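Local coordinates for Xaa-Pro dipeptidase (Lactobacillus brevis, PDB 3I7M), which is represented here by the N-terminal domain of a probable manganese-dependent M24B metallopeptidase, thought to cleave Xaa-Pro dipeptides, at residues T13-S24 with V43-D51; N83-K93 with R113-F121. All coordinates share one frame; numbering follows the deposited sequence. Where two conformers were deposited one is given.

Contact 1. Residues T13-S24 with V43-D51; sequences TAQHHASMTYLS and VLALVVFPD
The Y22 ring meets A45 and V47 obliquely: CE1 comes 3.4 Å from A45 CB, and CD1 rests near V47 CG2. With CG anti to the backbone N (chi1 179°), the ring runs out along its neighbour strand, and its hydroxyl, passing V43 CG1, meets a water 2.6 Å from OH that donates to L44 O. The F49 ring receives S19 O at its edge, 3.6 Å from CD1, while M20 CB and, in an oblique Met-aromatic contact, M20 SE approach it. The antiparallel strands 20-23 and 45-48 pair through nearly straight hydrogen bonds: T21 and V48 exchange two, each 2.8 Å between N and O, and L23 and L46 form the next hydrogen-bonded pair. Where the helix ends in a Schellman motif, P50 packs its CB 3.7 Å from A14 CB and its CD against T13 CG2. T21 OG1 donates to T13 OG1, which itself bonds to I9 O; a valine in place of T13 would probably leave the T21 hydroxyl without its acceptor. Strands 101-104 and 55-59 flank the pair, helix 84-94 covers the Y22 and M20 face, and helix 26-33 packs on L23 and L46.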
ATOM      1  N   THR A  13       3.517   0.161 -12.169  1.00 11.35           N
ATOM      2  CA  THR A  13       4.152  -0.903 -11.380  1.00 11.26           C
ATOM      3  C   THR A  13       4.739  -1.990 -12.323  1.00 10.86           C
ATOM      4  O   THR A  13       5.857  -2.404 -12.189  1.00 11.83           O
ATOM      5  CB  THR A  13       3.135  -1.477 -10.438  1.00 11.48           C
ATOM      6  OG1 THR A  13       2.611  -0.400  -9.617  1.00 11.82           O
ATOM      7  CG2 THR A  13       3.717  -2.527  -9.537  1.00 13.70           C
ATOM      8  N   ALA A  14       3.934  -2.435 -13.269  1.00 11.48           N
ATOM      9  CA  ALA A  14       4.397  -3.438 -14.243  1.00 11.63           C
ATOM     10  C   ALA A  14       5.521  -2.939 -15.134  1.00 10.89           C
ATOM     11  O   ALA A  14       6.546  -3.619 -15.324  1.00 11.22           O
ATOM     12  CB  ALA A  14       3.149  -3.894 -15.075  1.00 11.41           C
ATOM     13  N   GLN A  15       5.413  -1.704 -15.597  1.00 11.62           N
ATOM     14  CA  GLN A  15       6.456  -1.101 -16.404  1.00 12.34           C
ATOM     15  C   GLN A  15       7.795  -0.929 -15.709  1.00 13.94           C
ATOM     16  O   GLN A  15       8.832  -0.941 -16.355  1.00 15.83           O
ATOM     17  CB  GLN A  15       5.982   0.258 -16.932  1.00 12.01           C
ATOM     18  CG  GLN A  15       4.862   0.135 -17.944  1.00 14.98           C
ATOM     19  CD  GLN A  15       4.271   1.493 -18.301  1.00 22.08           C
ATOM     20  OE1 GLN A  15       4.675   2.528 -17.742  1.00 25.65           O
ATOM     21  NE2 GLN A  15       3.307   1.505 -19.207  1.00 21.63           N
ATOM     22  N   HIS A  16       7.772  -0.808 -14.386  1.00 12.90           N
ATOM     23  CA  HIS A  16       8.962  -0.720 -13.569  1.00 13.39           C
ATOM     24  C   HIS A  16       9.403  -2.049 -12.991  1.00 12.76           C
ATOM     25  O   HIS A  16      10.314  -2.098 -12.171  1.00 13.52           O
ATOM     26  CB  HIS A  16       8.684   0.302 -12.461  1.00 13.25           C
ATOM     27  CG  HIS A  16       8.724   1.710 -12.952  1.00 13.77           C
ATOM     28  ND1 HIS A  16       7.710   2.265 -13.670  1.00 14.26           N
ATOM     29  CD2 HIS A  16       9.703   2.651 -12.907  1.00 14.93           C
ATOM     30  CE1 HIS A  16       8.028   3.489 -14.039  1.00 14.49           C
ATOM     31  NE2 HIS A  16       9.223   3.763 -13.552  1.00 14.66           N
ATOM     32  N   HIS A  17       8.762  -3.129 -13.404  1.00 13.98           N
ATOM     33  CA  HIS A  17       9.179  -4.465 -13.034  0.60 14.54           C
ATOM     34  C   HIS A  17       9.107  -4.615 -11.498  1.00 14.67           C
ATOM     35  O   HIS A  17       9.935  -5.311 -10.881  1.00 16.24           O
ATOM     36  CB  HIS A  17      10.585  -4.723 -13.643  0.60 15.03           C
ATOM     37  CG  HIS A  17      10.758  -4.160 -15.042  0.60 17.34           C
ATOM     38  ND1 HIS A  17      11.654  -3.151 -15.345  0.60 20.67           N
ATOM     39  CD2 HIS A  17      10.099  -4.423 -16.192  0.60 17.43           C
ATOM     40  CE1 HIS A  17      11.558  -2.839 -16.625  0.60 21.62           C
ATOM     41  NE2 HIS A  17      10.640  -3.618 -17.171  0.60 21.07           N
ATOM     42  N   ALA A  18       8.139  -3.944 -10.898  1.00 13.21           N
ATOM     43  CA  ALA A  18       7.917  -4.005  -9.457  1.00 12.42           C
ATOM     44  C   ALA A  18       6.957  -5.140  -9.129  1.00 12.30           C
ATOM     45  O   ALA A  18       5.913  -5.323  -9.793  1.00 13.48           O
ATOM     46  CB  ALA A  18       7.318  -2.706  -8.956  1.00 14.61           C
ATOM     47  N   SER A  19       7.241  -5.863  -8.060  1.00 11.24           N
ATOM     48  CA  SER A  19       6.332  -6.829  -7.561  1.00 11.48           C
ATOM     49  C   SER A  19       5.055  -6.244  -6.982  1.00 11.74           C
ATOM     50  O   SER A  19       3.990  -6.904  -6.950  1.00 12.27           O
ATOM     51  CB  SER A  19       6.967  -7.680  -6.465  1.00 12.78           C
ATOM     52  OG  SER A  19       8.108  -8.412  -6.954  1.00 13.67           O
HETATM   53  N   MSE A  20       5.205  -5.051  -6.432  1.00 10.02           N
HETATM   54  CA  MSE A  20       4.055  -4.356  -5.841  1.00 10.56           C
HETATM   55  C   MSE A  20       4.479  -2.935  -5.592  1.00  9.00           C
HETATM   56  O   MSE A  20       5.661  -2.599  -5.544  1.00 10.43           O
HETATM   57  CB  MSE A  20       3.535  -4.970  -4.586  1.00 12.94           C
HETATM   58  CG  MSE A  20       4.564  -4.942  -3.501  1.00 14.23           C
HETATM   59 SE   MSE A  20       4.003  -5.954  -1.960  0.60 19.54          SE
HETATM   60  CE  MSE A  20       5.250  -5.383  -0.758  1.00 19.09           C
ATOM     61  N   THR A  21       3.460  -2.086  -5.445  1.00  8.98           N
ATOM     62  CA  THR A  21       3.594  -0.705  -5.000  1.00  8.88           C
ATOM     63  C   THR A  21       2.874  -0.565  -3.669  1.00  9.16           C
ATOM     64  O   THR A  21       1.692  -0.947  -3.587  1.00  9.82           O
ATOM     65  CB  THR A  21       3.039   0.189  -6.053  1.00  9.81           C
ATOM     66  OG1 THR A  21       3.937   0.163  -7.180  1.00 10.28           O
ATOM     67  CG2 THR A  21       2.942   1.611  -5.573  1.00 11.42           C
ATOM     68  N   TYR A  22       3.551   0.021  -2.683  1.00  8.60           N
ATOM     69  CA  TYR A  22       2.986   0.225  -1.334  1.00  8.45           C
ATOM     70  C   TYR A  22       2.767   1.699  -1.181  1.00  7.30           C
ATOM     71  O   TYR A  22       3.756   2.463  -1.091  1.00  8.40           O
ATOM     72  CB  TYR A  22       3.976  -0.336  -0.320  1.00  7.91           C
ATOM     73  CG  TYR A  22       3.504  -0.157   1.104  1.00  8.07           C
ATOM     74  CD1 TYR A  22       2.765  -1.157   1.716  1.00 10.38           C
ATOM     75  CD2 TYR A  22       3.913   0.900   1.855  1.00  8.16           C
ATOM     76  CE1 TYR A  22       2.308  -0.979   3.015  1.00  9.81           C
ATOM     77  CE2 TYR A  22       3.451   1.080   3.194  1.00  8.67           C
ATOM     78  CZ  TYR A  22       2.701   0.094   3.723  1.00  7.96           C
ATOM     79  OH  TYR A  22       2.214   0.273   5.030  1.00 12.57           O
ATOM     80  N   LEU A  23       1.512   2.162  -1.167  1.00  8.64           N
ATOM     81  CA  LEU A  23       1.143   3.593  -1.025  1.00  8.23           C
ATOM     82  C   LEU A  23       0.774   3.856   0.434  1.00  8.00           C
ATOM     83  O   LEU A  23      -0.040   3.092   1.022  1.00 10.03           O
ATOM     84  CB  LEU A  23      -0.016   3.887  -1.925  1.00  9.61           C
ATOM     85  CG  LEU A  23       0.289   3.706  -3.409  1.00  8.71           C
ATOM     86  CD1 LEU A  23      -1.011   3.999  -4.174  1.00 12.16           C
ATOM     87  CD2 LEU A  23       1.462   4.514  -3.928  1.00  8.93           C
ATOM     88  N   SER A  24       1.422   4.870   0.985  1.00  7.37           N
ATOM     89  CA  SER A  24       1.271   5.248   2.408  1.00  8.50           C
ATOM     90  C   SER A  24       0.883   6.690   2.617  1.00  8.73           C
ATOM     91  O   SER A  24       0.618   7.069   3.788  1.00  9.55           O
ATOM     92  CB  SER A  24       2.606   4.962   3.119  1.00  9.29           C
ATOM     93  OG  SER A  24       3.678   5.671   2.479  1.00  8.62           O
ATOM     94  N   VAL A  43      -1.273   2.299  10.968  1.00 11.87           N
ATOM     95  CA  VAL A  43      -0.821   1.936   9.631  1.00 10.64           C
ATOM     96  C   VAL A  43      -2.023   1.904   8.694  1.00 10.15           C
ATOM     97  O   VAL A  43      -3.004   1.145   8.884  1.00 11.80           O
ATOM     98  CB  VAL A  43      -0.076   0.583   9.623  1.00 12.05           C
ATOM     99  CG1 VAL A  43       0.330   0.190   8.173  1.00 11.61           C
ATOM    100  CG2 VAL A  43       1.078   0.598  10.540  1.00 10.40           C
ATOM    101  N   LEU A  44      -2.013   2.760   7.679  1.00  9.63           N
ATOM    102  CA  LEU A  44      -2.993   2.807   6.592  1.00  8.65           C
ATOM    103  C   LEU A  44      -2.221   2.705   5.283  1.00  8.96           C
ATOM    104  O   LEU A  44      -1.262   3.487   5.089  1.00 12.56           O
ATOM    105  CB  LEU A  44      -3.752   4.100   6.629  1.00  9.75           C
ATOM    106  CG  LEU A  44      -4.654   4.428   5.441  1.00 10.87           C
ATOM    107  CD1 LEU A  44      -5.889   3.496   5.385  1.00 11.95           C
ATOM    108  CD2 LEU A  44      -5.090   5.887   5.440  1.00 14.15           C
ATOM    109  N   ALA A  45      -2.571   1.739   4.457  1.00  7.47           N
ATOM    110  CA  ALA A  45      -1.825   1.547   3.205  1.00  8.22           C
ATOM    111  C   ALA A  45      -2.736   1.093   2.120  1.00  9.11           C
ATOM    112  O   ALA A  45      -3.784   0.478   2.363  1.00 10.26           O
ATOM    113  CB  ALA A  45      -0.732   0.457   3.450  1.00 11.88           C
ATOM    114  N   LEU A  46      -2.316   1.352   0.897  1.00  9.45           N
ATOM    115  CA  LEU A  46      -2.997   0.873  -0.303  1.00  9.89           C
ATOM    116  C   LEU A  46      -1.948   0.151  -1.149  1.00  8.80           C
ATOM    117  O   LEU A  46      -0.934   0.758  -1.501  1.00  9.94           O
ATOM    118  CB  LEU A  46      -3.678   2.011  -1.045  1.00 10.37           C
ATOM    119  CG  LEU A  46      -4.719   1.636  -2.092  1.00 12.87           C
ATOM    120  CD1 LEU A  46      -5.581   2.869  -2.420  1.00 17.16           C
ATOM    121  CD2 LEU A  46      -4.000   1.105  -3.291  1.00 14.82           C
ATOM    122  N   VAL A  47      -2.124  -1.137  -1.373  1.00 10.14           N
ATOM    123  CA  VAL A  47      -1.144  -1.989  -2.042  1.00  9.56           C
ATOM    124  C   VAL A  47      -1.638  -2.330  -3.413  1.00 10.78           C
ATOM    125  O   VAL A  47      -2.752  -2.790  -3.585  1.00 11.27           O
ATOM    126  CB  VAL A  47      -0.876  -3.254  -1.262  1.00  9.28           C
ATOM    127  CG1 VAL A  47       0.107  -4.181  -2.006  1.00 13.18           C
ATOM    128  CG2 VAL A  47      -0.399  -2.839   0.157  1.00 12.21           C
ATOM    129  N   VAL A  48      -0.804  -2.044  -4.396  1.00 10.30           N
ATOM    130  CA  VAL A  48      -1.166  -2.209  -5.798  1.00 10.85           C
ATOM    131  C   VAL A  48      -0.170  -3.223  -6.440  1.00 10.86           C
ATOM    132  O   VAL A  48       1.034  -3.240  -6.161  1.00 11.06           O
ATOM    133  CB  VAL A  48      -1.034  -0.889  -6.570  1.00 11.36           C
ATOM    134  CG1 VAL A  48      -1.349  -1.012  -8.129  1.00 13.09           C
ATOM    135  CG2 VAL A  48      -1.905   0.212  -5.950  1.00 13.87           C
ATOM    136  N   PHE A  49      -0.717  -4.132  -7.269  1.00 10.77           N
ATOM    137  CA  PHE A  49       0.072  -5.147  -7.937  1.00 11.30           C
ATOM    138  C   PHE A  49       0.033  -4.910  -9.415  1.00 12.86           C
ATOM    139  O   PHE A  49      -0.893  -4.283  -9.933  1.00 13.88           O
ATOM    140  CB  PHE A  49      -0.506  -6.548  -7.627  1.00 10.39           C
ATOM    141  CG  PHE A  49      -0.470  -6.893  -6.169  1.00 12.63           C
ATOM    142  CD1 PHE A  49       0.695  -7.351  -5.587  1.00 12.59           C
ATOM    143  CD2 PHE A  49      -1.585  -6.719  -5.368  1.00 10.77           C
ATOM    144  CE1 PHE A  49       0.781  -7.665  -4.231  1.00 13.53           C
ATOM    145  CE2 PHE A  49      -1.545  -7.034  -3.998  1.00 11.76           C
ATOM    146  CZ  PHE A  49      -0.344  -7.489  -3.415  1.00 12.13           C
ATOM    147  N   PRO A  50       1.003  -5.488 -10.101  1.00 13.70           N
ATOM    148  CA  PRO A  50       1.047  -5.246 -11.549  1.00 14.97           C
ATOM    149  C   PRO A  50       0.007  -6.018 -12.328  1.00 16.25           C
ATOM    150  O   PRO A  50      -0.345  -5.616 -13.474  1.00 19.27           O
ATOM    151  CB  PRO A  50       2.415  -5.740 -11.943  1.00 14.00           C
ATOM    152  CG  PRO A  50       2.876  -6.678 -10.895  1.00 12.39           C
ATOM    153  CD  PRO A  50       2.211  -6.123  -9.595  1.00 13.86           C
ATOM    154  N   ASP A  51      -0.483  -7.098 -11.743  1.00 15.28           N
ATOM    155  CA  ASP A  51      -1.281  -8.058 -12.498  1.00 16.17           C
ATOM    156  C   ASP A  51      -2.436  -8.684 -11.719  1.00 15.84           C
ATOM    157  O   ASP A  51      -2.996  -9.729 -12.115  1.00 15.86           O
ATOM    158  CB  ASP A  51      -0.320  -9.125 -13.028  1.00 15.42           C
ATOM    159  CG  ASP A  51       0.333  -9.910 -11.915  1.00 20.25           C
ATOM    160  OD1 ASP A  51       0.194  -9.506 -10.713  1.00 28.92           O
ATOM    161  OD2 ASP A  51       1.049 -10.895 -12.268  1.00 31.21           O
TER
HETATM  162  O   HOH W   1       1.551   2.704   5.425  1.00 14.38           O
HETATM  163  O   HOH W   2      -1.376   6.342   5.216  1.00 20.40           O

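Contact 2. Residues N83-K93 with R113-F121; sequences NPWAMIADQVK and RMEALAAQF
W85 turns one face of its indole to helix 111-118, and A116 CB sits almost squarely over the five-membered ring, 3.5 Å from its centroid and 6° off the normal, a CH-pi contact. R113 O and L117 N lie over the same face, and P84 CG stands over the opposite face, toward its rim. The R113 chain crosses the indole at about a right angle, its CB 3.8 Å from W85 CH2, and extends on to carry the guanidinium to E41 O and R42 O. Q120 bends at chi2 (-71°), which folds its amide back over the first helical turn and brings OE1 3.4 Å from A86 CA, while its CB presses on A89 CB. K93 reaches across with an extended chain and donates from NZ to Q120 O at 2.6 Å, nearly in line with the carbonyl; its CE passes obliquely beside the F121 ring, whose CE2 also meets A89 CB and V92 CG1. N83 caps its helix, OD1 accepting from A86 N at 3.1 Å. The two helix segments, crossing at -52°, pack on one side of the central sheet: W85, I88 and L117 rest on Y22 of strand 20-23, V92 touches M20, and L117 reaches F126 of strand 125-129.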
ATOM      1  N   ASN A  83       0.146  -7.065  14.936  1.00 12.98           N
ATOM      2  CA  ASN A  83       1.318  -6.606  14.185  1.00 13.54           C
ATOM      3  C   ASN A  83       0.903  -6.280  12.731  1.00 12.46           C
ATOM      4  O   ASN A  83       0.671  -7.177  11.935  1.00 11.65           O
ATOM      5  CB  ASN A  83       2.437  -7.668  14.178  1.00 14.32           C
ATOM      6  CG  ASN A  83       3.740  -7.197  13.454  1.00 15.94           C
ATOM      7  OD1 ASN A  83       3.726  -6.361  12.561  1.00 14.96           O
ATOM      8  ND2 ASN A  83       4.866  -7.726  13.879  1.00 21.74           N
ATOM      9  N   PRO A  84       0.792  -4.990  12.381  1.00 11.78           N
ATOM     10  CA  PRO A  84       0.267  -4.656  11.072  1.00 10.50           C
ATOM     11  C   PRO A  84       1.193  -5.090   9.939  1.00  8.93           C
ATOM     12  O   PRO A  84       0.748  -5.423   8.877  1.00 10.94           O
ATOM     13  CB  PRO A  84       0.072  -3.138  11.126  1.00 11.42           C
ATOM     14  CG  PRO A  84       1.136  -2.673  12.116  1.00 13.03           C
ATOM     15  CD  PRO A  84       1.147  -3.785  13.171  1.00 11.89           C
ATOM     16  N   TRP A  85       2.510  -5.092  10.188  1.00  9.60           N
ATOM     17  CA  TRP A  85       3.450  -5.439   9.167  1.00  9.57           C
ATOM     18  C   TRP A  85       3.361  -6.913   8.768  1.00 10.16           C
ATOM     19  O   TRP A  85       3.418  -7.246   7.586  1.00 10.77           O
ATOM     20  CB  TRP A  85       4.887  -5.038   9.574  1.00  9.18           C
ATOM     21  CG  TRP A  85       4.948  -3.610   9.999  1.00  9.52           C
ATOM     22  CD1 TRP A  85       5.098  -3.124  11.253  1.00 10.07           C
ATOM     23  CD2 TRP A  85       4.687  -2.479   9.148  1.00  9.92           C
ATOM     24  NE1 TRP A  85       4.982  -1.735  11.220  1.00 11.95           N
ATOM     25  CE2 TRP A  85       4.754  -1.340   9.940  1.00 10.00           C
ATOM     26  CE3 TRP A  85       4.434  -2.337   7.792  1.00 12.43           C
ATOM     27  CZ2 TRP A  85       4.558  -0.021   9.371  1.00 11.78           C
ATOM     28  CZ3 TRP A  85       4.250  -1.058   7.277  1.00 12.49           C
ATOM     29  CH2 TRP A  85       4.294   0.056   8.085  1.00 13.58           C
ATOM     30  N   ALA A  86       3.218  -7.757   9.793  1.00 11.60           N
ATOM     31  CA  ALA A  86       3.057  -9.187   9.543  1.00 11.95           C
ATOM     32  C   ALA A  86       1.767  -9.449   8.828  1.00 11.93           C
ATOM     33  O   ALA A  86       1.736 -10.250   7.919  1.00 13.93           O
ATOM     34  CB  ALA A  86       3.119  -9.980  10.809  1.00 12.11           C
HETATM   35  N   MSE A  87       0.726  -8.721   9.196  1.00 11.23           N
HETATM   36  CA  MSE A  87      -0.566  -8.918   8.553  0.60 11.43           C
HETATM   37  C   MSE A  87      -0.583  -8.435   7.113  1.00 12.38           C
HETATM   38  O   MSE A  87      -1.140  -9.078   6.267  1.00 13.31           O
HETATM   39  CB  MSE A  87      -1.616  -8.247   9.354  0.60 11.31           C
HETATM   40  CG  MSE A  87      -1.849  -8.961  10.644  0.60 12.02           C
HETATM   41 SE   MSE A  87      -3.026  -8.014  11.778  0.36 14.60          SE
HETATM   42  CE  MSE A  87      -4.691  -8.164  10.800  0.60 12.60           C
ATOM     43  N   ILE A  88       0.066  -7.314   6.809  1.00 10.43           N
ATOM     44  CA  ILE A  88       0.182  -6.867   5.435  1.00 11.14           C
ATOM     45  C   ILE A  88       0.946  -7.891   4.649  1.00 11.43           C
ATOM     46  O   ILE A  88       0.585  -8.222   3.527  1.00 12.14           O
ATOM     47  CB  ILE A  88       0.948  -5.509   5.344  1.00 10.42           C
ATOM     48  CG1 ILE A  88       0.062  -4.368   5.828  1.00 10.02           C
ATOM     49  CG2 ILE A  88       1.407  -5.209   3.900  1.00 11.99           C
ATOM     50  CD1 ILE A  88       0.816  -3.144   6.254  1.00 12.33           C
ATOM     51  N   ALA A  89       2.041  -8.371   5.229  1.00 12.43           N
ATOM     52  CA  ALA A  89       2.865  -9.338   4.511  1.00 13.57           C
ATOM     53  C   ALA A  89       2.068 -10.625   4.264  1.00 14.23           C
ATOM     54  O   ALA A  89       2.218 -11.256   3.175  1.00 14.74           O
ATOM     55  CB  ALA A  89       4.138  -9.654   5.326  1.00 14.68           C
ATOM     56  N   ASP A  90       1.254 -11.057   5.245  1.00 14.38           N
ATOM     57  CA  ASP A  90       0.425 -12.226   5.059  0.60 14.69           C
ATOM     58  C   ASP A  90      -0.532 -12.027   3.873  1.00 14.10           C
ATOM     59  O   ASP A  90      -0.735 -12.930   3.081  1.00 15.93           O
ATOM     60  CB  ASP A  90      -0.377 -12.533   6.331  0.60 15.32           C
ATOM     61  CG  ASP A  90       0.502 -12.941   7.509  0.60 17.29           C
ATOM     62  OD1 ASP A  90       1.710 -13.262   7.302  0.60 21.46           O
ATOM     63  OD2 ASP A  90      -0.014 -12.940   8.655  0.60 21.79           O
ATOM     64  N   GLN A  91      -1.123 -10.838   3.736  1.00 11.79           N
ATOM     65  CA  GLN A  91      -2.005 -10.529   2.603  1.00 10.64           C
ATOM     66  C   GLN A  91      -1.247 -10.667   1.276  1.00 11.77           C
ATOM     67  O   GLN A  91      -1.813 -11.083   0.263  1.00 13.01           O
ATOM     68  CB  GLN A  91      -2.660  -9.155   2.753  1.00 11.46           C
ATOM     69  CG  GLN A  91      -3.600  -9.092   3.897  1.00 11.55           C
ATOM     70  CD  GLN A  91      -4.821  -9.938   3.721  1.00 13.29           C
ATOM     71  OE1 GLN A  91      -5.325 -10.051   2.633  1.00 15.87           O
ATOM     72  NE2 GLN A  91      -5.318 -10.454   4.801  1.00 17.04           N
ATOM     73  N   VAL A  92      -0.008 -10.182   1.235  1.00 11.66           N
ATOM     74  CA  VAL A  92       0.819 -10.269   0.035  1.00 12.54           C
ATOM     75  C   VAL A  92       1.177 -11.732  -0.269  1.00 14.14           C
ATOM     76  O   VAL A  92       1.038 -12.189  -1.418  1.00 14.30           O
ATOM     77  CB  VAL A  92       2.054  -9.366   0.191  1.00 12.51           C
ATOM     78  CG1 VAL A  92       3.096  -9.571  -0.950  1.00 13.13           C
ATOM     79  CG2 VAL A  92       1.678  -7.872   0.278  1.00 12.26           C
ATOM     80  N   LYS A  93       1.591 -12.455   0.760  1.00 15.11           N
ATOM     81  CA  LYS A  93       1.903 -13.877   0.620  1.00 17.03           C
ATOM     82  C   LYS A  93       0.683 -14.718   0.188  1.00 16.69           C
ATOM     83  O   LYS A  93       0.836 -15.621  -0.686  1.00 17.85           O
ATOM     84  CB  LYS A  93       2.625 -14.366   1.902  1.00 16.98           C
ATOM     85  CG  LYS A  93       4.042 -13.701   2.086  1.00 19.29           C
ATOM     86  CD  LYS A  93       4.614 -13.891   3.490  1.00 24.05           C
ATOM     87  CE  LYS A  93       5.937 -13.170   3.701  1.00 24.48           C
ATOM     88  NZ  LYS A  93       6.492 -13.413   5.083  1.00 29.13           N
ATOM     89  N   ARG A 113       9.267   2.470   8.904  1.00  6.77           N
ATOM     90  CA  ARG A 113       8.160   1.759   8.347  1.00  7.17           C
ATOM     91  C   ARG A 113       8.584   0.969   7.142  1.00  7.53           C
ATOM     92  O   ARG A 113       8.155  -0.176   6.917  1.00  9.10           O
ATOM     93  CB  ARG A 113       6.971   2.718   8.061  1.00  7.66           C
ATOM     94  CG  ARG A 113       6.428   3.344   9.270  1.00  8.78           C
ATOM     95  CD  ARG A 113       5.257   4.206   9.055  1.00 10.48           C
ATOM     96  NE  ARG A 113       4.937   4.891  10.292  1.00 13.92           N
ATOM     97  CZ  ARG A 113       3.764   4.947  10.873  1.00 14.42           C
ATOM     98  NH1 ARG A 113       2.701   4.474  10.258  1.00 13.90           N
ATOM     99  NH2 ARG A 113       3.680   5.568  12.069  1.00 18.38           N
HETATM  100  N   MSE A 114       9.374   1.569   6.243  1.00  7.00           N
HETATM  101  CA  MSE A 114       9.968   0.804   5.170  0.50  7.62           C
HETATM  102  C   MSE A 114      10.671  -0.413   5.705  1.00  8.40           C
HETATM  103  O   MSE A 114      10.496  -1.489   5.171  1.00  8.77           O
HETATM  104  CB  MSE A 114      10.924   1.614   4.321  0.50  8.65           C
HETATM  105  CG  MSE A 114      11.724   0.739   3.335  0.50  9.28           C
HETATM  106 SE   MSE A 114      13.014   1.713   2.350  0.30 13.87          SE
HETATM  107  CE  MSE A 114      14.267   2.011   3.794  0.50 11.39           C
ATOM    108  N   GLU A 115      11.484  -0.256   6.730  1.00  7.48           N
ATOM    109  CA  GLU A 115      12.241  -1.390   7.268  1.00  7.82           C
ATOM    110  C   GLU A 115      11.331  -2.419   7.880  1.00  8.16           C
ATOM    111  O   GLU A 115      11.621  -3.627   7.801  1.00  8.67           O
ATOM    112  CB  GLU A 115      13.351  -0.893   8.248  1.00  7.76           C
ATOM    113  CG  GLU A 115      14.402  -0.115   7.562  1.00  7.21           C
ATOM    114  CD  GLU A 115      15.560   0.463   8.443  1.00  8.38           C
ATOM    115  OE1 GLU A 115      15.426   0.419   9.646  1.00 13.75           O
ATOM    116  OE2 GLU A 115      16.541   0.887   7.812  1.00 17.40           O
ATOM    117  N   ALA A 116      10.296  -1.993   8.587  1.00  9.09           N
ATOM    118  CA  ALA A 116       9.383  -2.972   9.214  1.00  8.25           C
ATOM    119  C   ALA A 116       8.683  -3.807   8.169  1.00  9.74           C
ATOM    120  O   ALA A 116       8.468  -5.013   8.304  1.00 10.57           O
ATOM    121  CB  ALA A 116       8.365  -2.280  10.071  1.00  9.34           C
ATOM    122  N   LEU A 117       8.283  -3.194   7.101  1.00  8.60           N
ATOM    123  CA  LEU A 117       7.700  -3.891   5.946  1.00  7.78           C
ATOM    124  C   LEU A 117       8.702  -4.832   5.325  1.00  9.03           C
ATOM    125  O   LEU A 117       8.421  -6.038   5.109  1.00  9.78           O
ATOM    126  CB  LEU A 117       7.135  -2.882   4.945  1.00  9.84           C
ATOM    127  CG  LEU A 117       6.418  -3.423   3.701  1.00 10.60           C
ATOM    128  CD1 LEU A 117       5.147  -4.188   4.054  1.00 11.93           C
ATOM    129  CD2 LEU A 117       6.134  -2.333   2.678  1.00 12.65           C
ATOM    130  N   ALA A 118       9.925  -4.338   5.039  1.00  9.51           N
ATOM    131  CA  ALA A 118      10.934  -5.142   4.389  1.00  8.63           C
ATOM    132  C   ALA A 118      11.282  -6.408   5.215  1.00  8.79           C
ATOM    133  O   ALA A 118      11.596  -7.460   4.630  1.00 11.21           O
ATOM    134  CB  ALA A 118      12.167  -4.320   4.117  1.00 10.87           C
ATOM    135  N   ALA A 119      11.314  -6.264   6.532  1.00  9.24           N
ATOM    136  CA  ALA A 119      11.667  -7.393   7.435  1.00  9.05           C
ATOM    137  C   ALA A 119      10.748  -8.562   7.286  1.00 10.50           C
ATOM    138  O   ALA A 119      11.139  -9.674   7.637  1.00 11.71           O
ATOM    139  CB  ALA A 119      11.700  -6.925   8.874  1.00 11.36           C
ATOM    140  N   GLN A 120       9.570  -8.384   6.752  1.00  9.93           N
ATOM    141  CA  GLN A 120       8.588  -9.479   6.659  1.00 10.41           C
ATOM    142  C   GLN A 120       8.762 -10.329   5.421  1.00 13.70           C
ATOM    143  O   GLN A 120       8.094 -11.353   5.307  1.00 14.97           O
ATOM    144  CB  GLN A 120       7.199  -8.875   6.700  1.00 11.64           C
ATOM    145  CG  GLN A 120       6.914  -8.228   8.000  1.00 11.43           C
ATOM    146  CD  GLN A 120       6.729  -9.211   9.180  1.00 10.53           C
ATOM    147  OE1 GLN A 120       6.187 -10.311   8.999  1.00 15.65           O
ATOM    148  NE2 GLN A 120       7.232  -8.851  10.336  1.00 16.80           N
ATOM    149  N   PHE A 121       9.633  -9.914   4.502  1.00 12.72           N
ATOM    150  CA  PHE A 121       9.847 -10.565   3.204  1.00 13.73           C
ATOM    151  C   PHE A 121      11.250 -11.099   3.069  1.00 15.44           C
ATOM    152  O   PHE A 121      12.148 -10.611   3.751  1.00 15.36           O
ATOM    153  CB  PHE A 121       9.530  -9.620   2.073  1.00 13.53           C
ATOM    154  CG  PHE A 121       8.116  -9.119   2.111  1.00 14.69           C
ATOM    155  CD1 PHE A 121       7.865  -7.783   2.338  1.00 14.47           C
ATOM    156  CD2 PHE A 121       7.055  -9.974   1.895  1.00 13.37           C
ATOM    157  CE1 PHE A 121       6.595  -7.324   2.378  1.00 15.18           C
ATOM    158  CE2 PHE A 121       5.782  -9.464   1.916  1.00 15.26           C
ATOM    159  CZ  PHE A 121       5.582  -8.143   2.138  1.00 13.34           C
TER

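Overall arrangement
From the N terminus, helix 5-15 leads into strand 20-23, and the chain then passes through helix 26-33 before strand 45-48 returns beside it: contact 1 closes this loop in the middle of the mixed sheet. Two further strands, 55-59 and 75-78, extend one side before helix 84-94 begins. Contact 2 opens only then, its loop containing strand 101-104, and closes at the end of helix 111-118. The two loops follow in series, neither nesting nor crossing, with centres about 13 Å apart. Besides sharing Y22, they meet where V43 packs on P84 and W85, tying this helix pair to the sheet of the creatinase/prolidase N-terminal domain.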